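Local coordinates for protein uridylate kinase (Archaeoglobus fulgidus, PDB 2IJ9) that probably catalyses the reversible, ATP-dependent phosphorylation of UMP to UDP, a step of CTP biosynthesis, as a member of the amino acid kinase family, at residues Ile78-Phe92 and Leu98-Phe111. The protein carries 1 engineered substitution. Residues are numbered along the deposited sequence; the frame is centred on the assembly and turned at random.
Sequences ISAIPSAAKKVPVDF and LSKLYRVVVMGGTF
A85 N donates to V104 O over 3.0 Å, and the bond is nearly straight, 161° at the hydrogen. A second, weak bond runs from V104 N back to S83 O. Together they form a single bridge, A84 facing V104, that lays 78-92 along the edge of strand 104-107 turned away from its partner, strand 34-39. Just outside this bridge sits Y102: with CG anti to its carbonyl carbon (chi1 -66°), its ring is laid flat on A85, whose CA stands over the ring centre at 3.7 Å, a CH-pi contact, while A85 CB reaches Y102 CD2. Putting an alanine at Y102 would probably strip A85 of this aromatic cover and leave a gap beside the bridge. On one side of the strand I78 CG1, near the end of helix 59-80, packs on V106 CB at 3.6 Å, and I81 CD1 meets V104 CG2; V104 also touches A30 of helix 16-32. On the other, P89 CG rests against both V105 CG1 and M107 CB, with L98 CD1 against P89 CD. Farther along, T110 OG1 and CG2 and the F111 ring lie against F92 CE2, the two rings at 19° and offset so far that little of one covers the other. One sound backbone bond and one weak one thus set the register at one end; largely apolar contacts hold the loop joining helices 59-80 and 92-99 against the strand leading to T110 and F111 of the predicted UMP site.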
ATOM      1  N   ILE B  78     -15.653   7.895   6.483  1.00 81.43           N
ATOM      2  CA  ILE B  78     -16.971   7.911   7.123  1.00 76.69           C
ATOM      3  C   ILE B  78     -17.090   6.881   8.249  1.00 84.83           C
ATOM      4  O   ILE B  78     -17.746   7.140   9.260  1.00 73.23           O
ATOM      5  CB  ILE B  78     -18.084   7.695   6.071  1.00 67.06           C
ATOM      6  CG1 ILE B  78     -18.225   8.948   5.221  1.00 88.35           C
ATOM      7  CG2 ILE B  78     -19.425   7.384   6.717  1.00 72.03           C
ATOM      8  CD1 ILE B  78     -18.973   8.733   3.935  1.00 76.24           C
ATOM      9  N   SER B  79     -16.448   5.724   8.076  1.00 81.02           N
ATOM     10  CA  SER B  79     -16.432   4.693   9.107  1.00 70.00           C
ATOM     11  C   SER B  79     -15.946   5.373  10.357  1.00 80.60           C
ATOM     12  O   SER B  79     -16.539   5.250  11.433  1.00 86.60           O
ATOM     13  CB  SER B  79     -15.458   3.568   8.750  1.00 78.28           C
ATOM     14  OG  SER B  79     -15.502   3.218   7.372  1.00 96.37           O
ATOM     15  N   ALA B  80     -14.883   6.145  10.178  1.00 79.61           N
ATOM     16  CA  ALA B  80     -14.207   6.785  11.285  1.00 89.37           C
ATOM     17  C   ALA B  80     -15.011   7.876  11.985  1.00 81.43           C
ATOM     18  O   ALA B  80     -14.879   8.048  13.189  1.00 98.19           O
ATOM     19  CB  ALA B  80     -12.854   7.308  10.839  1.00 94.30           C
ATOM     20  N   ILE B  81     -15.836   8.617  11.256  1.00 86.07           N
ATOM     21  CA  ILE B  81     -16.647   9.643  11.921  1.00 86.82           C
ATOM     22  C   ILE B  81     -18.128   9.275  12.082  1.00 94.07           C
ATOM     23  O   ILE B  81     -18.849   9.101  11.101  1.00104.37           O
ATOM     24  CB  ILE B  81     -16.401  11.078  11.356  1.00 90.07           C
ATOM     25  CG1 ILE B  81     -17.663  11.934  11.462  1.00 97.71           C
ATOM     26  CG2 ILE B  81     -15.839  11.052   9.931  1.00 54.59           C
ATOM     27  CD1 ILE B  81     -17.374  13.389  11.666  1.00129.77           C
ATOM     28  N   PRO B  82     -18.574   9.118  13.342  1.00 98.02           N
ATOM     29  CA  PRO B  82     -19.917   8.607  13.649  1.00 99.92           C
ATOM     30  C   PRO B  82     -21.051   9.586  13.319  1.00 92.24           C
ATOM     31  O   PRO B  82     -22.179   9.160  13.080  1.00 95.70           O
ATOM     32  CB  PRO B  82     -19.848   8.330  15.155  1.00 83.38           C
ATOM     33  CG  PRO B  82     -18.826   9.295  15.654  1.00 97.87           C
ATOM     34  CD  PRO B  82     -17.804   9.411  14.564  1.00 91.36           C
ATOM     35  N   SER B  83     -20.744  10.879  13.277  1.00 98.21           N
ATOM     36  CA  SER B  83     -21.748  11.906  12.970  1.00100.10           C
ATOM     37  C   SER B  83     -21.859  12.218  11.473  1.00 93.25           C
ATOM     38  O   SER B  83     -22.474  13.203  11.062  1.00 90.77           O
ATOM     39  CB  SER B  83     -21.450  13.176  13.760  1.00 96.13           C
ATOM     40  OG  SER B  83     -21.308  12.867  15.132  1.00120.72           O
ATOM     41  N   ALA B  84     -21.267  11.364  10.655  1.00 88.52           N
ATOM     42  CA  ALA B  84     -21.327  11.550   9.223  1.00 81.05           C
ATOM     43  C   ALA B  84     -22.507  10.791   8.633  1.00 83.04           C
ATOM     44  O   ALA B  84     -22.924   9.754   9.169  1.00 79.74           O
ATOM     45  CB  ALA B  84     -20.023  11.093   8.577  1.00 84.34           C
ATOM     46  N   ALA B  85     -23.041  11.322   7.533  1.00 83.12           N
ATOM     47  CA  ALA B  85     -23.993  10.596   6.695  1.00 83.69           C
ATOM     48  C   ALA B  85     -23.322   9.359   6.120  1.00 72.11           C
ATOM     49  O   ALA B  85     -22.307   9.475   5.433  1.00 89.95           O
ATOM     50  CB  ALA B  85     -24.476  11.486   5.562  1.00 87.16           C
ATOM     51  N   LYS B  86     -23.893   8.188   6.400  1.00 69.17           N
ATOM     52  CA  LYS B  86     -23.378   6.905   5.881  1.00 69.88           C
ATOM     53  C   LYS B  86     -23.506   6.751   4.365  1.00 72.82           C
ATOM     54  O   LYS B  86     -23.060   5.770   3.799  1.00 95.37           O
ATOM     55  CB  LYS B  86     -24.084   5.727   6.540  1.00 72.26           C
ATOM     56  CG  LYS B  86     -24.030   5.727   8.039  1.00 77.41           C
ATOM     57  CD  LYS B  86     -22.625   5.522   8.533  1.00 89.10           C
ATOM     58  CE  LYS B  86     -22.512   5.898  10.002  1.00111.51           C
ATOM     59  NZ  LYS B  86     -23.581   5.244  10.808  1.00109.09           N
ATOM     60  N   LYS B  87     -24.139   7.707   3.706  1.00 65.76           N
ATOM     61  CA  LYS B  87     -24.220   7.696   2.270  1.00 68.36           C
ATOM     62  C   LYS B  87     -23.099   8.606   1.774  1.00 58.56           C
ATOM     63  O   LYS B  87     -22.831   9.636   2.365  1.00 58.80           O
ATOM     64  CB  LYS B  87     -25.605   8.215   1.857  1.00 80.88           C
ATOM     65  CG  LYS B  87     -25.762   8.670   0.412  1.00 80.78           C
ATOM     66  CD  LYS B  87     -26.603   7.711  -0.425  1.00101.34           C
ATOM     67  CE  LYS B  87     -26.859   8.289  -1.830  1.00115.78           C
ATOM     68  NZ  LYS B  87     -27.861   7.506  -2.612  1.00138.74           N
ATOM     69  N   VAL B  88     -22.420   8.204   0.713  1.00 62.93           N
ATOM     70  CA  VAL B  88     -21.553   9.122   0.008  1.00 66.26           C
ATOM     71  C   VAL B  88     -22.354   9.795  -1.108  1.00 55.20           C
ATOM     72  O   VAL B  88     -22.737   9.130  -2.078  1.00 63.91           O
ATOM     73  CB  VAL B  88     -20.318   8.401  -0.593  1.00 79.16           C
ATOM     74  CG1 VAL B  88     -19.489   9.349  -1.454  1.00 71.61           C
ATOM     75  CG2 VAL B  88     -19.441   7.836   0.495  1.00 75.62           C
ATOM     76  N   PRO B  89     -22.605  11.114  -0.983  1.00 64.21           N
ATOM     77  CA  PRO B  89     -23.302  11.831  -2.047  1.00 69.84           C
ATOM     78  C   PRO B  89     -22.548  11.794  -3.349  1.00 63.09           C
ATOM     79  O   PRO B  89     -21.315  11.777  -3.350  1.00 74.59           O
ATOM     80  CB  PRO B  89     -23.354  13.272  -1.543  1.00 54.06           C
ATOM     81  CG  PRO B  89     -22.361  13.353  -0.497  1.00 61.93           C
ATOM     82  CD  PRO B  89     -22.281  12.010   0.136  1.00 82.52           C
ATOM     83  N   VAL B  90     -23.303  11.804  -4.443  1.00 59.66           N
ATOM     84  CA  VAL B  90     -22.763  11.623  -5.778  1.00 66.14           C
ATOM     85  C   VAL B  90     -22.887  12.938  -6.547  1.00 72.17           C
ATOM     86  O   VAL B  90     -22.409  13.061  -7.682  1.00 67.45           O
ATOM     87  CB  VAL B  90     -23.521  10.483  -6.480  1.00 63.09           C
ATOM     88  CG1 VAL B  90     -24.928  10.929  -6.849  1.00 62.08           C
ATOM     89  CG2 VAL B  90     -22.784   9.985  -7.691  1.00 70.93           C
ATOM     90  N   ASP B  91     -23.547  13.906  -5.905  1.00 79.52           N
ATOM     91  CA  ASP B  91     -23.718  15.275  -6.414  1.00 81.28           C
ATOM     92  C   ASP B  91     -24.042  16.233  -5.264  1.00 81.69           C
ATOM     93  O   ASP B  91     -24.404  15.810  -4.169  1.00 84.69           O
ATOM     94  CB  ASP B  91     -24.785  15.359  -7.525  1.00 70.08           C
ATOM     95  CG  ASP B  91     -26.206  15.125  -7.015  1.00 87.39           C
ATOM     96  OD1 ASP B  91     -26.662  15.858  -6.112  1.00 85.48           O
ATOM     97  OD2 ASP B  91     -26.884  14.214  -7.539  1.00 95.10           O
ATOM     98  N   PHE B  92     -23.941  17.525  -5.533  1.00 79.59           N
ATOM     99  CA  PHE B  92     -24.003  18.525  -4.480  1.00 67.18           C
ATOM    100  C   PHE B  92     -25.402  18.615  -3.883  1.00 72.77           C
ATOM    101  O   PHE B  92     -25.542  18.869  -2.698  1.00 88.21           O
ATOM    102  CB  PHE B  92     -23.555  19.902  -4.995  1.00 66.32           C
ATOM    103  CG  PHE B  92     -22.230  19.903  -5.723  1.00 91.04           C
ATOM    104  CD1 PHE B  92     -21.191  20.703  -5.283  1.00 84.70           C
ATOM    105  CD2 PHE B  92     -22.032  19.135  -6.867  1.00119.09           C
ATOM    106  CE1 PHE B  92     -19.973  20.725  -5.936  1.00 72.10           C
ATOM    107  CE2 PHE B  92     -20.812  19.147  -7.516  1.00115.39           C
ATOM    108  CZ  PHE B  92     -19.780  19.955  -7.049  1.00 80.11           C
ATOM    109  N   LEU B  98     -28.308  15.916   2.394  1.00 79.31           N
ATOM    110  CA  LEU B  98     -27.764  15.188   3.527  1.00 77.51           C
ATOM    111  C   LEU B  98     -27.282  16.110   4.622  1.00 86.73           C
ATOM    112  O   LEU B  98     -27.255  15.718   5.789  1.00 92.67           O
ATOM    113  CB  LEU B  98     -26.605  14.322   3.081  1.00 70.14           C
ATOM    114  CG  LEU B  98     -27.027  13.088   2.307  1.00 80.06           C
ATOM    115  CD1 LEU B  98     -25.823  12.453   1.593  1.00 92.65           C
ATOM    116  CD2 LEU B  98     -27.710  12.123   3.256  1.00 67.82           C
ATOM    117  N   SER B  99     -26.903  17.331   4.254  1.00 82.36           N
ATOM    118  CA  SER B  99     -26.437  18.301   5.238  1.00 90.84           C
ATOM    119  C   SER B  99     -27.558  18.734   6.174  1.00 90.46           C
ATOM    120  O   SER B  99     -27.300  19.224   7.270  1.00 76.85           O
ATOM    121  CB  SER B  99     -25.834  19.517   4.550  1.00 88.90           C
ATOM    122  OG  SER B  99     -26.845  20.354   4.028  1.00100.92           O
ATOM    123  N   LYS B 100     -28.799  18.539   5.733  1.00 95.26           N
ATOM    124  CA  LYS B 100     -29.978  18.880   6.525  1.00 98.76           C
ATOM    125  C   LYS B 100     -30.271  17.834   7.606  1.00 99.50           C
ATOM    126  O   LYS B 100     -30.947  18.124   8.583  1.00105.72           O
ATOM    127  CB  LYS B 100     -31.196  19.064   5.612  1.00 97.04           C
ATOM    128  CG  LYS B 100     -30.968  19.971   4.401  1.00 92.13           C
ATOM    129  CD  LYS B 100     -30.810  21.445   4.789  1.00 93.95           C
ATOM    130  CE  LYS B 100     -30.360  22.274   3.600  1.00 94.21           C
ATOM    131  NZ  LYS B 100     -30.224  23.717   3.903  1.00 99.05           N
ATOM    132  N   LEU B 101     -29.755  16.623   7.431  1.00 91.43           N
ATOM    133  CA  LEU B 101     -29.943  15.561   8.414  1.00 87.89           C
ATOM    134  C   LEU B 101     -28.679  15.201   9.186  1.00 96.29           C
ATOM    135  O   LEU B 101     -28.749  14.495  10.189  1.00102.40           O
ATOM    136  CB  LEU B 101     -30.453  14.301   7.732  1.00 85.58           C
ATOM    137  CG  LEU B 101     -31.646  14.510   6.823  1.00 86.79           C
ATOM    138  CD1 LEU B 101     -31.899  13.256   6.010  1.00 72.98           C
ATOM    139  CD2 LEU B 101     -32.833  14.878   7.670  1.00 64.84           C
ATOM    140  N   TYR B 102     -27.524  15.659   8.708  1.00104.64           N
ATOM    141  CA  TYR B 102     -26.241  15.304   9.319  1.00 90.77           C
ATOM    142  C   TYR B 102     -25.313  16.491   9.442  1.00 92.42           C
ATOM    143  O   TYR B 102     -25.365  17.411   8.620  1.00 84.51           O
ATOM    144  CB  TYR B 102     -25.555  14.228   8.506  1.00 79.94           C
ATOM    145  CG  TYR B 102     -26.289  12.922   8.521  1.00 90.41           C
ATOM    146  CD1 TYR B 102     -26.182  12.062   9.602  1.00 90.66           C
ATOM    147  CD2 TYR B 102     -27.101  12.549   7.461  1.00 87.43           C
ATOM    148  CE1 TYR B 102     -26.855  10.853   9.623  1.00 77.99           C
ATOM    149  CE2 TYR B 102     -27.768  11.336   7.464  1.00 87.28           C
ATOM    150  CZ  TYR B 102     -27.645  10.494   8.549  1.00 83.16           C
ATOM    151  OH  TYR B 102     -28.315   9.294   8.564  1.00102.75           O
ATOM    152  N   ARG B 103     -24.463  16.464  10.472  1.00 95.12           N
ATOM    153  CA  ARG B 103     -23.505  17.554  10.713  1.00 98.23           C
ATOM    154  C   ARG B 103     -22.238  17.391   9.874  1.00 88.39           C
ATOM    155  O   ARG B 103     -21.489  18.349   9.645  1.00 91.00           O
ATOM    156  CB  ARG B 103     -23.160  17.693  12.204  1.00 95.54           C
ATOM    157  CG  ARG B 103     -24.342  18.036  13.097  1.00113.86           C
ATOM    158  CD  ARG B 103     -25.174  19.222  12.585  1.00121.32           C
ATOM    159  NE  ARG B 103     -26.605  18.948  12.747  1.00147.63           N
ATOM    160  CZ  ARG B 103     -27.474  18.825  11.746  1.00136.76           C
ATOM    161  NH1 ARG B 103     -27.081  18.987  10.492  1.00110.86           N
ATOM    162  NH2 ARG B 103     -28.747  18.557  12.004  1.00130.86           N
ATOM    163  N   VAL B 104     -22.001  16.169   9.416  1.00 72.33           N
ATOM    164  CA  VAL B 104     -20.892  15.918   8.518  1.00 78.20           C
ATOM    165  C   VAL B 104     -21.341  15.165   7.268  1.00 71.14           C
ATOM    166  O   VAL B 104     -21.987  14.124   7.340  1.00 72.55           O
ATOM    167  CB  VAL B 104     -19.701  15.227   9.237  1.00 79.98           C
ATOM    168  CG1 VAL B 104     -18.716  14.640   8.249  1.00 91.34           C
ATOM    169  CG2 VAL B 104     -18.979  16.231  10.101  1.00 87.79           C
ATOM    170  N   VAL B 105     -21.021  15.740   6.119  1.00 69.24           N
ATOM    171  CA  VAL B 105     -21.201  15.066   4.858  1.00 68.70           C
ATOM    172  C   VAL B 105     -19.826  14.884   4.237  1.00 67.27           C
ATOM    173  O   VAL B 105     -19.003  15.788   4.265  1.00 86.22           O
ATOM    174  CB  VAL B 105     -22.135  15.853   3.938  1.00 71.89           C
ATOM    175  CG1 VAL B 105     -22.272  15.163   2.571  1.00 56.19           C
ATOM    176  CG2 VAL B 105     -23.500  15.974   4.594  1.00 71.88           C
ATOM    177  N   VAL B 106     -19.572  13.691   3.718  1.00 67.09           N
ATOM    178  CA  VAL B 106     -18.291  13.358   3.124  1.00 60.49           C
ATOM    179  C   VAL B 106     -18.520  12.818   1.726  1.00 67.81           C
ATOM    180  O   VAL B 106     -19.175  11.788   1.550  1.00 83.52           O
ATOM    181  CB  VAL B 106     -17.553  12.264   3.933  1.00 58.37           C
ATOM    182  CG1 VAL B 106     -16.206  11.980   3.315  1.00 60.60           C
ATOM    183  CG2 VAL B 106     -17.397  12.665   5.408  1.00 47.20           C
ATOM    184  N   MET B 107     -17.963  13.500   0.736  1.00 68.82           N
ATOM    185  CA  MET B 107     -18.103  13.062  -0.650  1.00 71.77           C
ATOM    186  C   MET B 107     -16.794  12.889  -1.413  1.00 73.07           C
ATOM    187  O   MET B 107     -15.756  13.462  -1.062  1.00 68.84           O
ATOM    188  CB  MET B 107     -18.998  14.030  -1.424  1.00 69.36           C
ATOM    189  CG  MET B 107     -18.441  15.430  -1.565  1.00 62.02           C
ATOM    190  SD  MET B 107     -19.731  16.475  -2.218  1.00 61.37           S
ATOM    191  CE  MET B 107     -19.942  15.641  -3.778  1.00 41.04           C
ATOM    192  N   GLY B 108     -16.873  12.113  -2.490  1.00 79.71           N
ATOM    193  CA  GLY B 108     -15.749  11.946  -3.394  1.00 81.07           C
ATOM    194  C   GLY B 108     -15.844  13.016  -4.454  1.00 71.50           C
ATOM    195  O   GLY B 108     -16.186  14.159  -4.148  1.00 74.88           O
ATOM    196  N   GLY B 109     -15.548  12.636  -5.698  1.00 77.12           N
ATOM    197  CA  GLY B 109     -15.732  13.512  -6.850  1.00 78.48           C
ATOM    198  C   GLY B 109     -17.174  13.523  -7.320  1.00 79.45           C
ATOM    199  O   GLY B 109     -18.012  12.763  -6.819  1.00 71.16           O
ATOM    200  N   THR B 110     -17.465  14.405  -8.276  1.00 93.40           N
ATOM    201  CA  THR B 110     -18.772  14.439  -8.946  1.00 87.23           C
ATOM    202  C   THR B 110     -18.600  14.394 -10.461  1.00 90.33           C
ATOM    203  O   THR B 110     -18.626  13.319 -11.053  1.00 98.81           O
ATOM    204  CB  THR B 110     -19.599  15.671  -8.551  1.00 86.75           C
ATOM    205  OG1 THR B 110     -18.862  16.861  -8.849  1.00113.66           O
ATOM    206  CG2 THR B 110     -19.902  15.655  -7.077  1.00 89.88           C
ATOM    207  N   PHE B 111     -18.409  15.557 -11.084  1.00109.76           N
ATOM    208  CA  PHE B 111     -18.206  15.616 -12.531  1.00116.71           C
ATOM    209  C   PHE B 111     -16.827  15.059 -12.866  1.00114.95           C
ATOM    210  O   PHE B 111     -15.832  15.445 -12.252  1.00111.72           O
ATOM    211  CB  PHE B 111     -18.314  17.037 -13.122  1.00115.04           C
ATOM    212  CG  PHE B 111     -18.817  18.101 -12.177  1.00135.36           C
ATOM    213  CD1 PHE B 111     -20.110  18.070 -11.653  1.00137.82           C
ATOM    214  CD2 PHE B 111     -18.001  19.184 -11.862  1.00150.35           C
ATOM    215  CE1 PHE B 111     -20.564  19.085 -10.812  1.00104.23           C
ATOM    216  CE2 PHE B 111     -18.448  20.194 -11.022  1.00133.90           C
ATOM    217  CZ  PHE B 111     -19.728  20.150 -10.504  1.00106.77           C
TER